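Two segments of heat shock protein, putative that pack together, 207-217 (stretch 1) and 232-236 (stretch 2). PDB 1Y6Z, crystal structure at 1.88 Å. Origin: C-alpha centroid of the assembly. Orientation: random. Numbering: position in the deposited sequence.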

# COMPACT_ATOMS: atom_id res chain seq x y z
N ILE B 207 -3.25 28.18 1.22
CA ILE B 207 -3.01 29.59 0.83
C ILE B 207 -1.55 29.89 0.45
O ILE B 207 -0.64 29.70 1.27
CB ILE B 207 -3.49 30.59 1.93
CG1 ILE B 207 -3.31 32.05 1.48
CG2 ILE B 207 -2.77 30.36 3.30
CD1 ILE B 207 -4.24 33.03 2.20
N SER B 208 -1.34 30.38 -0.78
CA SER B 208 -0.03 30.92 -1.18
C SER B 208 0.52 31.90 -0.13
O SER B 208 -0.09 32.95 0.16
CB SER B 208 -0.11 31.60 -2.55
OG SER B 208 -0.45 30.68 -3.59
N GLY B 209 1.66 31.53 0.45
CA GLY B 209 2.34 32.33 1.44
C GLY B 209 3.73 32.70 0.95
O GLY B 209 4.22 32.15 -0.06
N GLU B 210 4.36 33.64 1.65
CA GLU B 210 5.68 34.15 1.31
C GLU B 210 6.69 33.61 2.32
O GLU B 210 7.85 33.35 1.99
CB GLU B 210 5.65 35.69 1.32
CG GLU B 210 6.98 36.40 1.10
CD GLU B 210 7.51 36.30 -0.33
OE1 GLU B 210 8.71 36.61 -0.52
OE2 GLU B 210 6.74 35.93 -1.26
N ASN B 211 6.20 33.42 3.54
CA ASN B 211 6.96 33.01 4.71
C ASN B 211 5.96 32.28 5.61
O ASN B 211 4.75 32.48 5.49
CB ASN B 211 7.50 34.26 5.42
CG ASN B 211 8.45 33.95 6.57
OD1 ASN B 211 8.03 33.43 7.62
ND2 ASN B 211 9.73 34.28 6.40
N LYS B 212 6.44 31.43 6.52
CA LYS B 212 5.56 30.72 7.43
C LYS B 212 4.81 31.69 8.37
O LYS B 212 3.63 31.47 8.70
CB LYS B 212 6.37 29.70 8.21
CG LYS B 212 5.65 28.94 9.30
CD LYS B 212 6.68 28.24 10.18
CE LYS B 212 6.03 27.27 11.15
NZ LYS B 212 4.97 27.86 12.02
N LYS B 213 5.49 32.76 8.78
CA LYS B 213 4.90 33.82 9.61
C LYS B 213 3.93 34.71 8.83
O LYS B 213 2.81 34.95 9.28
CB LYS B 213 5.98 34.70 10.23
CG LYS B 213 7.16 33.95 10.86
CD LYS B 213 8.42 34.81 10.79
CE LYS B 213 8.26 36.11 11.58
NZ LYS B 213 9.17 37.15 11.04
N THR B 214 4.36 35.20 7.68
CA THR B 214 3.54 36.14 6.90
C THR B 214 2.29 35.49 6.30
O THR B 214 1.32 36.19 6.00
CB THR B 214 4.35 36.83 5.77
OG1 THR B 214 4.36 36.01 4.59
CG2 THR B 214 5.78 37.14 6.21
N ALA B 215 2.33 34.17 6.12
CA ALA B 215 1.27 33.42 5.41
C ALA B 215 -0.08 33.45 6.11
O ALA B 215 -1.10 33.64 5.46
CB ALA B 215 1.71 31.96 5.18
N GLN B 216 -0.08 33.25 7.43
CA GLN B 216 -1.33 33.30 8.20
C GLN B 216 -1.82 34.72 8.52
O GLN B 216 -2.94 34.90 9.02
CB GLN B 216 -1.24 32.45 9.48
CG GLN B 216 0.01 32.65 10.31
CD GLN B 216 -0.14 32.09 11.70
OE1 GLN B 216 -0.80 31.07 11.92
NE2 GLN B 216 0.49 32.75 12.67
N ASN B 217 -0.99 35.71 8.23
CA ASN B 217 -1.35 37.12 8.40
C ASN B 217 -2.29 37.62 7.33
O ASN B 217 -2.86 38.71 7.46
CB ASN B 217 -0.11 38.01 8.45
CG ASN B 217 0.24 38.41 9.86
OD1 ASN B 217 0.50 37.56 10.72
ND2 ASN B 217 0.22 39.72 10.12
N LEU B 232 -3.52 25.00 5.10
CA LEU B 232 -2.10 24.70 4.82
C LEU B 232 -1.44 25.85 4.09
O LEU B 232 -2.10 26.57 3.34
CB LEU B 232 -2.00 23.49 3.89
CG LEU B 232 -2.84 22.30 4.33
CD1 LEU B 232 -2.97 21.35 3.09
CD2 LEU B 232 -2.16 21.71 5.56
N PHE B 233 -0.13 25.97 4.26
CA PHE B 233 0.63 27.00 3.54
C PHE B 233 1.41 26.45 2.34
O PHE B 233 2.17 25.48 2.47
CB PHE B 233 1.60 27.67 4.51
CG PHE B 233 0.95 28.33 5.72
CD1 PHE B 233 1.64 28.40 6.93
CD2 PHE B 233 -0.34 28.86 5.65
CE1 PHE B 233 1.05 29.01 8.06
CE2 PHE B 233 -0.95 29.46 6.78
CZ PHE B 233 -0.27 29.53 7.96
N SER B 234 1.20 27.06 1.18
CA SER B 234 2.05 26.90 0.00
C SER B 234 3.13 28.02 0.01
O SER B 234 2.84 29.22 0.06
CB SER B 234 1.20 26.89 -1.27
OG SER B 234 1.99 27.00 -2.45
N LEU B 235 4.39 27.61 0.03
CA LEU B 235 5.47 28.58 0.09
C LEU B 235 6.36 28.51 -1.15
O LEU B 235 7.26 29.33 -1.32
CB LEU B 235 6.25 28.41 1.39
CG LEU B 235 5.49 28.31 2.73
CD1 LEU B 235 6.41 28.01 3.88
CD2 LEU B 235 4.62 29.54 3.08
N GLU B 236 6.11 27.58 -2.06
CA GLU B 236 6.78 27.70 -3.34
C GLU B 236 6.04 27.14 -4.51
O GLU B 236 5.04 26.39 -4.33
CB GLU B 236 8.18 27.13 -3.28
CG GLU B 236 8.31 25.62 -3.14
CD GLU B 236 9.80 25.26 -3.08
OE1 GLU B 236 10.27 25.01 -1.93
OE2 GLU B 236 10.49 25.33 -4.17

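A short parallel β pairing often leaves its hydrophobic work to one face, where an aromatic side chain can serve both the neighbouring strand and the segment that follows it. Here the backbone sets the register: Ile207 N donates to Leu232 O (2.9 Å), Ser234 N to Ile207 O (3.2 Å), and, just past the strand, Gly209 N to Ser234 O (2.6 Å, nearly straight). Ile207 and Phe233, both buried and apolar, therefore share one face of the sheet; Ser208 and Ser234 share the other, where each OG finds a hydrogen bond elsewhere in the structure.

Phe233 contributes most of all to the 447 Å² buried between the stretches. With chi1 in the m well, its end comes nearer stretch 1, and its ring packs against the weakly bonded helix that follows Asn211. Ala215 CB sits over one face of the Phe233 ring, 3.7 Å from its centroid and almost on the normal, a CH-π contact. Ile207 CG2 meets the ring edge at Phe233 CD2 (3.7 Å), and Gln216 CB approaches Phe233 CZ to 3.4 Å.

Leu235, second in covered area, starts out sideways, but its end comes nearer stretch 1: Leu235 CD2 lies 3.8 Å from Asn211 O and 4.3 Å from Ala215 CB. Gly209 suits this crowded corner, since a CB there would clash with Ala215 CB. Asn211 OD1 caps the short helix by accepting from Lys213 N (2.9 Å).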